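Local coordinates for protein endonuclease II (PDB 2WSH) that nicks and cleaves cytosine-containing double-stranded DNA in a sequence-specific, magnesium-dependent manner, helping phage T4 degrade its host's DNA, at residues I18-L23 with L34-K39; A45-D50 with E98-Q103; Y40-A45 with K59-R64. The protein carries 1 engineered substitution. All coordinates share one frame; numbering follows the deposited sequence.

Contact 1: residues I18-L23 with L34-K39; sequences IKYTEL and LSIPNK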
loop_
_atom_site.group_PDB
_atom_site.type_symbol
_atom_site.label_atom_id
_atom_site.label_comp_id
_atom_site.label_asym_id
_atom_site.label_seq_id
_atom_site.Cartn_x
_atom_site.Cartn_y
_atom_site.Cartn_z
ATOM N N ILE A 18 -13.677 -8.269 -17.689
ATOM C CA ILE A 18 -13.472 -8.949 -18.956
ATOM C C ILE A 18 -14.275 -10.245 -18.961
ATOM O O ILE A 18 -14.245 -11.003 -17.992
ATOM C CB ILE A 18 -11.984 -9.225 -19.194
ATOM C CG1 ILE A 18 -11.238 -7.903 -19.386
ATOM C CG2 ILE A 18 -11.787 -10.129 -20.402
ATOM C CD1 ILE A 18 -9.747 -8.020 -19.246
ATOM N N LYS A 19 -15.011 -10.484 -20.041
ATOM C CA LYS A 19 -15.821 -11.690 -20.142
ATOM C C LYS A 19 -14.950 -12.929 -20.048
ATOM O O LYS A 19 -13.968 -13.073 -20.776
ATOM C CB LYS A 19 -16.634 -11.718 -21.435
ATOM C CG LYS A 19 -17.266 -13.074 -21.703
ATOM C CD LYS A 19 -18.424 -12.984 -22.678
ATOM C CE LYS A 19 -19.013 -14.361 -22.930
ATOM N NZ LYS A 19 -20.185 -14.315 -23.845
ATOM N N TYR A 20 -15.316 -13.823 -19.141
ATOM C CA TYR A 20 -14.529 -15.014 -18.889
ATOM C C TYR A 20 -15.123 -16.201 -19.627
ATOM O O TYR A 20 -14.432 -16.874 -20.384
ATOM C CB TYR A 20 -14.456 -15.289 -17.387
ATOM C CG TYR A 20 -13.672 -16.529 -17.022
ATOM C CD1 TYR A 20 -12.302 -16.601 -17.235
ATOM C CD2 TYR A 20 -14.304 -17.626 -16.454
ATOM C CE1 TYR A 20 -11.585 -17.739 -16.898
ATOM C CE2 TYR A 20 -13.599 -18.764 -16.116
ATOM C CZ TYR A 20 -12.241 -18.816 -16.337
ATOM O OH TYR A 20 -11.546 -19.951 -15.992
ATOM N N THR A 21 -16.407 -16.460 -19.410
ATOM C CA THR A 21 -17.074 -17.540 -20.126
ATOM C C THR A 21 -18.587 -17.392 -20.123
ATOM O O THR A 21 -19.146 -16.522 -19.453
ATOM C CB THR A 21 -16.701 -18.930 -19.562
ATOM O OG1 THR A 21 -17.170 -19.950 -20.453
ATOM C CG2 THR A 21 -17.327 -19.144 -18.190
ATOM N N GLU A 22 -19.239 -18.255 -20.890
ATOM C CA GLU A 22 -20.688 -18.282 -20.978
ATOM C C GLU A 22 -21.139 -19.708 -20.706
ATOM O O GLU A 22 -20.433 -20.657 -21.042
ATOM C CB GLU A 22 -21.127 -17.832 -22.372
ATOM C CG GLU A 22 -22.614 -17.943 -22.653
ATOM C CD GLU A 22 -23.010 -17.226 -23.933
ATOM O OE1 GLU A 22 -22.245 -16.349 -24.382
ATOM O OE2 GLU A 22 -24.087 -17.532 -24.487
ATOM N N LEU A 23 -22.297 -19.865 -20.072
ATOM C CA LEU A 23 -22.849 -21.194 -19.840
ATOM C C LEU A 23 -23.937 -21.489 -20.866
ATOM O O LEU A 23 -24.699 -20.601 -21.242
ATOM C CB LEU A 23 -23.411 -21.314 -18.423
ATOM C CG LEU A 23 -22.415 -21.162 -17.275
ATOM C CD1 LEU A 23 -23.095 -21.448 -15.951
ATOM C CD2 LEU A 23 -21.226 -22.086 -17.475
ATOM N N LEU A 34 -16.407 -26.684 -20.090
ATOM C CA LEU A 34 -15.786 -25.384 -20.269
ATOM C C LEU A 34 -14.304 -25.517 -20.584
ATOM O O LEU A 34 -13.526 -26.013 -19.766
ATOM C CB LEU A 34 -15.969 -24.535 -19.012
ATOM C CG LEU A 34 -17.392 -24.445 -18.463
ATOM C CD1 LEU A 34 -17.396 -23.698 -17.143
ATOM C CD2 LEU A 34 -18.325 -23.783 -19.469
ATOM N N SER A 35 -13.918 -25.080 -21.777
ATOM C CA SER A 35 -12.509 -24.999 -22.130
ATOM C C SER A 35 -12.049 -23.567 -21.893
ATOM O O SER A 35 -12.285 -22.680 -22.714
ATOM C CB SER A 35 -12.283 -25.416 -23.584
ATOM O OG SER A 35 -10.942 -25.832 -23.789
ATOM N N ILE A 36 -11.407 -23.347 -20.752
ATOM C CA ILE A 36 -11.015 -22.008 -20.337
ATOM C C ILE A 36 -9.731 -22.057 -19.520
ATOM O O ILE A 36 -9.532 -22.975 -18.725
ATOM C CB ILE A 36 -12.118 -21.353 -19.486
ATOM C CG1 ILE A 36 -12.597 -22.330 -18.409
ATOM C CG2 ILE A 36 -13.286 -20.917 -20.360
ATOM C CD1 ILE A 36 -13.898 -21.929 -17.747
ATOM N N PRO A 37 -8.846 -21.069 -19.721
ATOM C CA PRO A 37 -7.634 -20.983 -18.902
ATOM C C PRO A 37 -8.034 -20.595 -17.489
ATOM O O PRO A 37 -9.150 -20.120 -17.279
ATOM C CB PRO A 37 -6.847 -19.838 -19.552
ATOM C CG PRO A 37 -7.503 -19.591 -20.879
ATOM C CD PRO A 37 -8.933 -19.973 -20.697
ATOM N N ASN A 38 -7.160 -20.797 -16.513
ATOM C CA ASN A 38 -7.535 -20.446 -15.151
ATOM C C ASN A 38 -7.238 -18.987 -14.829
ATOM O O ASN A 38 -6.402 -18.348 -15.467
ATOM C CB ASN A 38 -6.905 -21.386 -14.122
ATOM C CG ASN A 38 -7.809 -21.623 -12.922
ATOM O OD1 ASN A 38 -7.687 -22.633 -12.228
ATOM N ND2 ASN A 38 -8.731 -20.697 -12.681
ATOM N N LYS A 39 -7.945 -18.472 -13.835
ATOM C CA LYS A 39 -7.881 -17.072 -13.461
ATOM C C LYS A 39 -8.042 -17.020 -11.949
ATOM O O LYS A 39 -9.021 -17.528 -11.407
ATOM C CB LYS A 39 -8.977 -16.278 -14.174
ATOM C CG LYS A 39 -8.706 -14.785 -14.263
ATOM C CD LYS A 39 -9.381 -14.179 -15.479
ATOM C CE LYS A 39 -8.521 -14.323 -16.729
ATOM N NZ LYS A 39 -7.441 -13.293 -16.786
#
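A classic beta bulge interrupts strand 18-23, Tyr20 and Thr21 both facing Phe99 of the neighbouring strand 97-111, and the loop segment 34-39 passes along the side chains of these two residues. A single hydrogen bond joins the segments. With CG anti to the backbone N (chi1 179°), the Tyr20 ring stretches across to the loop, and its OH donates to O of Pro37 at 2.7 Å. The bond is nearly coplanar with both partners, since the acceptor sits at the ring edge and the hydroxyl lies in the carbonyl plane.

Apolar contacts extend along the rest of the interface. Ile36 crosses the tyrosine at about a right angle, its CD1 3.6 Å from Tyr20 CE2, while its CG2 branch meets Thr21 CB at 4.0 Å. Further along, Leu23 CD2 meets Leu34 CD2 at 3.9 Å. On the CE1 side of the ring Lys39 slides past in the opposite direction; its bent chain leads to a weak hydrogen bond with Thr13 of a neighbouring subunit.

The Lys19-Glu22 salt bridge takes no part in the loop contact. Lys19 also pairs with Glu98, and Glu22 OE1 uses its anti lone pair for Lys19 NZ at 2.9 Å.

Contact 2: residues A45-D50 with E98-Q103; sequences AIAIND and EFYARQ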
loop_
_atom_site.group_PDB
_atom_site.type_symbol
_atom_site.label_atom_id
_atom_site.label_comp_id
_atom_site.label_asym_id
_atom_site.label_seq_id
_atom_site.Cartn_x
_atom_site.Cartn_y
_atom_site.Cartn_z
ATOM N N ALA A 45 -18.426 -11.526 -11.879
ATOM C CA ALA A 45 -19.768 -11.009 -12.038
ATOM C C ALA A 45 -20.578 -12.003 -12.846
ATOM O O ALA A 45 -20.112 -12.520 -13.861
ATOM C CB ALA A 45 -19.735 -9.654 -12.732
ATOM N N ILE A 46 -21.783 -12.291 -12.378
ATOM C CA ILE A 46 -22.699 -13.113 -13.141
ATOM C C ILE A 46 -23.700 -12.196 -13.814
ATOM O O ILE A 46 -24.275 -11.319 -13.165
ATOM C CB ILE A 46 -23.438 -14.119 -12.243
ATOM C CG1 ILE A 46 -22.433 -14.965 -11.465
ATOM C CG2 ILE A 46 -24.362 -15.003 -13.078
ATOM C CD1 ILE A 46 -23.069 -16.083 -10.665
ATOM N N ALA A 47 -23.890 -12.392 -15.117
ATOM C CA ALA A 47 -24.816 -11.576 -15.895
ATOM C C ALA A 47 -25.844 -12.449 -16.592
ATOM O O ALA A 47 -25.503 -13.470 -17.189
ATOM C CB ALA A 47 -24.061 -10.738 -16.921
ATOM N N ILE A 48 -27.105 -12.042 -16.497
ATOM C CA ILE A 48 -28.208 -12.749 -17.131
ATOM C C ILE A 48 -28.874 -11.794 -18.114
ATOM O O ILE A 48 -29.383 -10.743 -17.723
ATOM C CB ILE A 48 -29.249 -13.221 -16.092
ATOM C CG1 ILE A 48 -28.579 -14.023 -14.971
ATOM C CG2 ILE A 48 -30.325 -14.060 -16.760
ATOM C CD1 ILE A 48 -28.008 -15.356 -15.419
ATOM N N ASN A 49 -28.857 -12.158 -19.390
ATOM C CA ASN A 49 -29.339 -11.265 -20.431
ATOM C C ASN A 49 -28.651 -9.901 -20.334
ATOM O O ASN A 49 -29.290 -8.855 -20.454
ATOM C CB ASN A 49 -30.861 -11.142 -20.357
ATOM C CG ASN A 49 -31.552 -12.486 -20.514
ATOM O OD1 ASN A 49 -31.078 -13.353 -21.248
ATOM N ND2 ASN A 49 -32.669 -12.668 -19.819
ATOM N N ASP A 50 -27.345 -9.936 -20.078
ATOM C CA ASP A 50 -26.512 -8.735 -20.017
ATOM C C ASP A 50 -26.719 -7.895 -18.755
ATOM O O ASP A 50 -26.194 -6.789 -18.654
ATOM C CB ASP A 50 -26.729 -7.869 -21.261
ATOM C CG ASP A 50 -26.378 -8.594 -22.543
ATOM O OD1 ASP A 50 -25.271 -9.170 -22.616
ATOM O OD2 ASP A 50 -27.207 -8.588 -23.476
ATOM N N GLU A 98 -23.676 -15.268 -18.359
ATOM C CA GLU A 98 -22.272 -14.935 -18.557
ATOM C C GLU A 98 -21.539 -14.665 -17.252
ATOM O O GLU A 98 -22.112 -14.143 -16.296
ATOM C CB GLU A 98 -22.143 -13.713 -19.471
ATOM C CG GLU A 98 -22.710 -13.916 -20.863
ATOM C CD GLU A 98 -22.711 -12.638 -21.678
ATOM O OE1 GLU A 98 -23.347 -11.654 -21.245
ATOM O OE2 GLU A 98 -22.079 -12.618 -22.755
ATOM N N PHE A 99 -20.266 -15.035 -17.224
ATOM C CA PHE A 99 -19.382 -14.697 -16.122
ATOM C C PHE A 99 -18.312 -13.727 -16.599
ATOM O O PHE A 99 -17.667 -13.961 -17.622
ATOM C CB PHE A 99 -18.716 -15.958 -15.573
ATOM C CG PHE A 99 -19.640 -16.836 -14.788
ATOM C CD1 PHE A 99 -19.678 -16.761 -13.408
ATOM C CD2 PHE A 99 -20.476 -17.735 -15.429
ATOM C CE1 PHE A 99 -20.529 -17.570 -12.679
ATOM C CE2 PHE A 99 -21.333 -18.541 -14.706
ATOM C CZ PHE A 99 -21.359 -18.458 -13.329
ATOM N N TYR A 100 -18.136 -12.638 -15.858
ATOM C CA TYR A 100 -17.052 -11.696 -16.096
ATOM C C TYR A 100 -16.070 -11.752 -14.933
ATOM O O TYR A 100 -16.440 -12.112 -13.818
ATOM C CB TYR A 100 -17.594 -10.274 -16.218
ATOM C CG TYR A 100 -18.326 -9.985 -17.506
ATOM C CD1 TYR A 100 -17.775 -9.140 -18.464
ATOM C CD2 TYR A 100 -19.571 -10.544 -17.764
ATOM C CE1 TYR A 100 -18.443 -8.864 -19.643
ATOM C CE2 TYR A 100 -20.245 -10.276 -18.941
ATOM C CZ TYR A 100 -19.676 -9.435 -19.876
ATOM O OH TYR A 100 -20.342 -9.163 -21.049
ATOM N N ALA A 101 -14.820 -11.383 -15.188
ATOM C CA ALA A 101 -13.813 -11.361 -14.134
ATOM C C ALA A 101 -13.075 -10.033 -14.099
ATOM O O ALA A 101 -12.705 -9.494 -15.141
ATOM C CB ALA A 101 -12.833 -12.502 -14.319
ATOM N N ARG A 102 -12.862 -9.514 -12.893
ATOM C CA ARG A 102 -12.050 -8.320 -12.693
ATOM C C ARG A 102 -10.824 -8.685 -11.868
ATOM O O ARG A 102 -10.939 -9.046 -10.698
ATOM C CB ARG A 102 -12.854 -7.224 -11.999
ATOM C CG ARG A 102 -12.003 -6.088 -11.439
ATOM C CD ARG A 102 -12.870 -5.005 -10.799
ATOM N NE ARG A 102 -12.095 -4.113 -9.939
ATOM C CZ ARG A 102 -11.578 -2.950 -10.327
ATOM N NH1 ARG A 102 -11.761 -2.515 -11.567
ATOM N NH2 ARG A 102 -10.886 -2.216 -9.467
ATOM N N GLN A 103 -9.649 -8.608 -12.484
ATOM C CA GLN A 103 -8.424 -9.059 -11.825
ATOM C C GLN A 103 -8.061 -8.184 -10.633
ATOM O O GLN A 103 -7.944 -6.966 -10.757
ATOM C CB GLN A 103 -7.258 -9.110 -12.812
ATOM C CG GLN A 103 -5.983 -9.715 -12.228
ATOM C CD GLN A 103 -6.143 -11.174 -11.841
ATOM O OE1 GLN A 103 -6.388 -12.031 -12.689
ATOM N NE2 GLN A 103 -5.990 -11.465 -10.554
HETATM O O HOH W 1 -25.793 -12.339 -19.946
#
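Four backbone hydrogen bonds knit strand 45-48 to strand 98-103, the two running antiparallel with 149° between their directions. Ala45 and Tyr100 form one hydrogen-bonded pair, Ala47 and Glu98 the other, and each pair exchanges two bonds. Tyr100 N to Ala45 O and Ala47 N to Glu98 O both measure 2.8 Å, with the donor in the carbonyl plane. The bond from Ala45 N is the exception in direction, approaching Tyr100 O from 31° above that plane. Between the two hydrogen-bonded pairs lies the non-hydrogen-bonded pair Ile46 and Phe99, where Phe99 CA adds a CA-H...O contact to Ala45 O at 3.2 Å.

Packing is tightest on the sheet face that carries this central pair. Ile46 and Phe99 run alongside each other in the same direction, and Ile46 CG1 closes to 3.4 Å from Phe99 CE1. Leu23 of strand 18-23 also touches the phenyl ring. These strands belong to the central antiparallel sheet of the GIY-YIG nuclease domain, in which strand 42-48 is flanked by strands 51-58 and 97-111. On the other face Met8 of helix 8-14 packs on Ala45, Ala47 and Tyr100.

The contact loosens where strand 42-48 turns back through Asn49 and Asp50, both with left-handed backbone angles. Here two carboxylates cross obliquely, Asp50 OD1 standing 3.4 Å from Glu98 OE1. Their likely repulsion is probably eased by lysines, Lys96 forming a salt bridge with Asp50 and Lys19 with Glu98. A water spans the gap, accepting from Asp50 N at 2.9 Å and donating to Glu98 OE1 at 2.9 Å.

Contact 3: residues Y40-A45 with K59-R64; sequences YNVIYA and KNLRKR. With PO4 (phosphate ion), chain E.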
loop_
_atom_site.group_PDB
_atom_site.type_symbol
_atom_site.label_atom_id
_atom_site.label_comp_id
_atom_site.label_asym_id
_atom_site.label_seq_id
_atom_site.Cartn_x
_atom_site.Cartn_y
_atom_site.Cartn_z
ATOM N N TYR A 40 -7.065 -16.428 -11.270
ATOM C CA TYR A 40 -7.011 -16.477 -9.816
ATOM C C TYR A 40 -7.188 -15.100 -9.192
ATOM O O TYR A 40 -6.834 -14.086 -9.792
ATOM C CB TYR A 40 -5.677 -17.072 -9.358
ATOM C CG TYR A 40 -5.291 -18.346 -10.074
ATOM C CD1 TYR A 40 -5.720 -19.584 -9.613
ATOM C CD2 TYR A 40 -4.494 -18.311 -11.212
ATOM C CE1 TYR A 40 -5.368 -20.755 -10.267
ATOM C CE2 TYR A 40 -4.137 -19.476 -11.873
ATOM C CZ TYR A 40 -4.576 -20.694 -11.395
ATOM O OH TYR A 40 -4.223 -21.851 -12.051
ATOM N N ASN A 41 -7.744 -15.077 -7.985
ATOM C CA ASN A 41 -7.805 -13.855 -7.190
ATOM C C ASN A 41 -8.586 -12.735 -7.876
ATOM O O ASN A 41 -8.043 -11.666 -8.149
ATOM C CB ASN A 41 -6.385 -13.386 -6.867
ATOM C CG ASN A 41 -6.328 -12.467 -5.666
ATOM O OD1 ASN A 41 -5.381 -11.698 -5.506
ATOM N ND2 ASN A 41 -7.344 -12.543 -4.810
ATOM N N VAL A 42 -9.863 -12.977 -8.155
ATOM C CA VAL A 42 -10.659 -12.005 -8.895
ATOM C C VAL A 42 -12.020 -11.734 -8.269
ATOM O O VAL A 42 -12.547 -12.538 -7.494
ATOM C CB VAL A 42 -10.922 -12.472 -10.343
ATOM C CG1 VAL A 42 -9.614 -12.640 -11.103
ATOM C CG2 VAL A 42 -11.718 -13.768 -10.336
ATOM N N ILE A 43 -12.581 -10.585 -8.622
ATOM C CA ILE A 43 -13.996 -10.332 -8.433
ATOM C C ILE A 43 -14.669 -10.865 -9.680
ATOM O O ILE A 43 -14.235 -10.578 -10.795
ATOM C CB ILE A 43 -14.291 -8.831 -8.313
ATOM C CG1 ILE A 43 -13.710 -8.277 -7.012
ATOM C CG2 ILE A 43 -15.793 -8.566 -8.403
ATOM C CD1 ILE A 43 -14.257 -8.945 -5.765
ATOM N N TYR A 44 -15.706 -11.674 -9.510
ATOM C CA TYR A 44 -16.436 -12.140 -10.675
ATOM C C TYR A 44 -17.863 -11.625 -10.685
ATOM O O TYR A 44 -18.427 -11.298 -9.645
ATOM C CB TYR A 44 -16.359 -13.662 -10.835
ATOM C CG TYR A 44 -17.152 -14.491 -9.846
ATOM C CD1 TYR A 44 -18.441 -14.913 -10.146
ATOM C CD2 TYR A 44 -16.595 -14.891 -8.638
ATOM C CE1 TYR A 44 -19.163 -15.694 -9.265
ATOM C CE2 TYR A 44 -17.314 -15.670 -7.744
ATOM C CZ TYR A 44 -18.596 -16.068 -8.069
ATOM O OH TYR A 44 -19.319 -16.843 -7.199
ATOM N N ALA A 45 -18.426 -11.526 -11.879
ATOM C CA ALA A 45 -19.768 -11.009 -12.038
ATOM C C ALA A 45 -20.578 -12.003 -12.846
ATOM O O ALA A 45 -20.112 -12.520 -13.861
ATOM C CB ALA A 45 -19.735 -9.654 -12.732
ATOM N N LYS A 59 -10.575 -17.236 -5.170
ATOM C CA LYS A 59 -9.145 -17.466 -5.348
ATOM C C LYS A 59 -8.882 -18.211 -6.655
ATOM O O LYS A 59 -7.749 -18.259 -7.135
ATOM C CB LYS A 59 -8.591 -18.288 -4.180
ATOM C CG LYS A 59 -8.637 -17.606 -2.823
ATOM C CD LYS A 59 -8.538 -18.645 -1.709
ATOM C CE LYS A 59 -8.638 -18.025 -0.318
ATOM N NZ LYS A 59 -7.306 -17.669 0.254
ATOM N N ASN A 60 -9.937 -18.790 -7.227
ATOM C CA ASN A 60 -9.803 -19.678 -8.379
ATOM C C ASN A 60 -11.103 -19.775 -9.177
ATOM O O ASN A 60 -12.005 -20.539 -8.830
ATOM C CB ASN A 60 -9.363 -21.067 -7.906
ATOM C CG ASN A 60 -9.035 -22.004 -9.049
ATOM O OD1 ASN A 60 -9.557 -21.869 -10.156
ATOM N ND2 ASN A 60 -8.179 -22.981 -8.778
ATOM N N LEU A 61 -11.182 -19.013 -10.263
ATOM C CA LEU A 61 -12.440 -18.847 -10.990
ATOM C C LEU A 61 -12.879 -20.085 -11.767
ATOM O O LEU A 61 -14.073 -20.397 -11.827
ATOM C CB LEU A 61 -12.366 -17.634 -11.921
ATOM C CG LEU A 61 -13.668 -17.245 -12.621
ATOM C CD1 LEU A 61 -14.763 -16.964 -11.602
ATOM C CD2 LEU A 61 -13.445 -16.039 -13.523
ATOM N N ARG A 62 -11.926 -20.788 -12.369
ATOM C CA ARG A 62 -12.273 -21.981 -13.130
ATOM C C ARG A 62 -12.901 -23.012 -12.198
ATOM O O ARG A 62 -13.861 -23.693 -12.560
ATOM C CB ARG A 62 -11.050 -22.566 -13.847
ATOM C CG ARG A 62 -11.406 -23.614 -14.895
ATOM C CD ARG A 62 -10.192 -24.061 -15.689
ATOM N NE ARG A 62 -9.253 -24.826 -14.875
ATOM C CZ ARG A 62 -8.105 -25.325 -15.328
ATOM N NH1 ARG A 62 -7.753 -25.138 -16.592
ATOM N NH2 ARG A 62 -7.310 -26.010 -14.515
ATOM N N LYS A 63 -12.359 -23.119 -10.990
ATOM C CA LYS A 63 -12.915 -24.033 -10.000
ATOM C C LYS A 63 -14.321 -23.627 -9.561
ATOM O O LYS A 63 -15.210 -24.471 -9.464
ATOM C CB LYS A 63 -11.992 -24.170 -8.787
ATOM C CG LYS A 63 -11.079 -25.387 -8.849
ATOM C CD LYS A 63 -10.376 -25.635 -7.521
ATOM C CE LYS A 63 -11.364 -26.016 -6.425
ATOM N NZ LYS A 63 -10.669 -26.440 -5.175
ATOM N N ARG A 64 -14.512 -22.336 -9.307
ATOM C CA ARG A 64 -15.802 -21.820 -8.851
ATOM C C ARG A 64 -16.909 -22.028 -9.883
ATOM O O ARG A 64 -18.011 -22.462 -9.543
ATOM C CB ARG A 64 -15.691 -20.335 -8.493
ATOM C CG ARG A 64 -16.942 -19.741 -7.853
ATOM C CD ARG A 64 -17.198 -20.322 -6.466
ATOM N NE ARG A 64 -15.980 -20.381 -5.662
ATOM C CZ ARG A 64 -15.519 -19.385 -4.911
ATOM N NH1 ARG A 64 -16.168 -18.231 -4.848
ATOM N NH2 ARG A 64 -14.400 -19.544 -4.223
HETATM P P PO4 E . -19.120 -17.656 -3.803
HETATM O O1 PO4 E . -19.576 -16.222 -3.923
HETATM O O2 PO4 E . -17.979 -17.750 -2.816
HETATM O O3 PO4 E . -20.251 -18.550 -3.346
HETATM O O4 PO4 E . -18.661 -18.093 -5.170
#
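The Tyr44 ring and the Arg64 guanidinium, their planes 76° apart, both present an edge to phosphate oxygen O4. Tyr44 OH donates to PO4 O4 over a very short 2.5 Å, and this oxygen lies in the plane of the ring. Arg64 NH1 donates a hydrogen bond to PO4 O4, also 2.5 Å (141° at the hydrogen), along a chain folded by bends at chi2 and chi3; NH1 is held in addition by the carbonyl of Lys57. The Tyr40 ring likewise has an acceptor in its plane, the carbonyl oxygen of Lys59, which comes within 3.3 Å of Tyr40 CB. Asn60 runs beside this ring.

Backbone pairing is slight: Asn41 N gives a weak bond to Lys59 O at 3.3 Å, next to a G1 bulge in which Asn41 and Val42 face Thr58. Asn60 N-caps helix 61-73, its OD1 accepting from Lys63 N at 3.2 Å, with Asn38 also close by. Leu61, on the first turn of the helix, packs against the strand, CD1 meeting Tyr44 CB at 3.7 Å and CB meeting Val42 CG2 at 4.2 Å.

Tyr54 OH and Lys83 NZ also hydrogen-bond to the ion, and Tyr68 OH bonds to the Tyr44 hydroxyl. Tyrosines from the two hairpin strands converging with a helix arginine on one anion are typical of the GIY-YIG active site, and the phosphate, probably from the crystallisation liquor, may mimic a DNA phosphate.

The three contacts meet around one antiparallel sheet, their centres about 10 to 11 Å apart. Contact 1 joins contact 2 through the pairing of strands 18-23 and 97-111, with Tyr20 N 2.8 Å from Phe99 O. Contact 2 and contact 3 share Ala45 on strand 42-48, and the same strand pairing continues between them, Arg102 N lying 2.7 Å from Ile43 O. Contact 1 also reaches the helix start of contact 3, where Lys39 O approaches Leu61 N to 2.9 Å. Of the three, contact 3 holds the phosphate-binding groups; contact 2 takes up strand 42-48 at Ala45, next in the chain after phosphate-binding Tyr44, while the 34-39 loop of contact 1 leads into that strand.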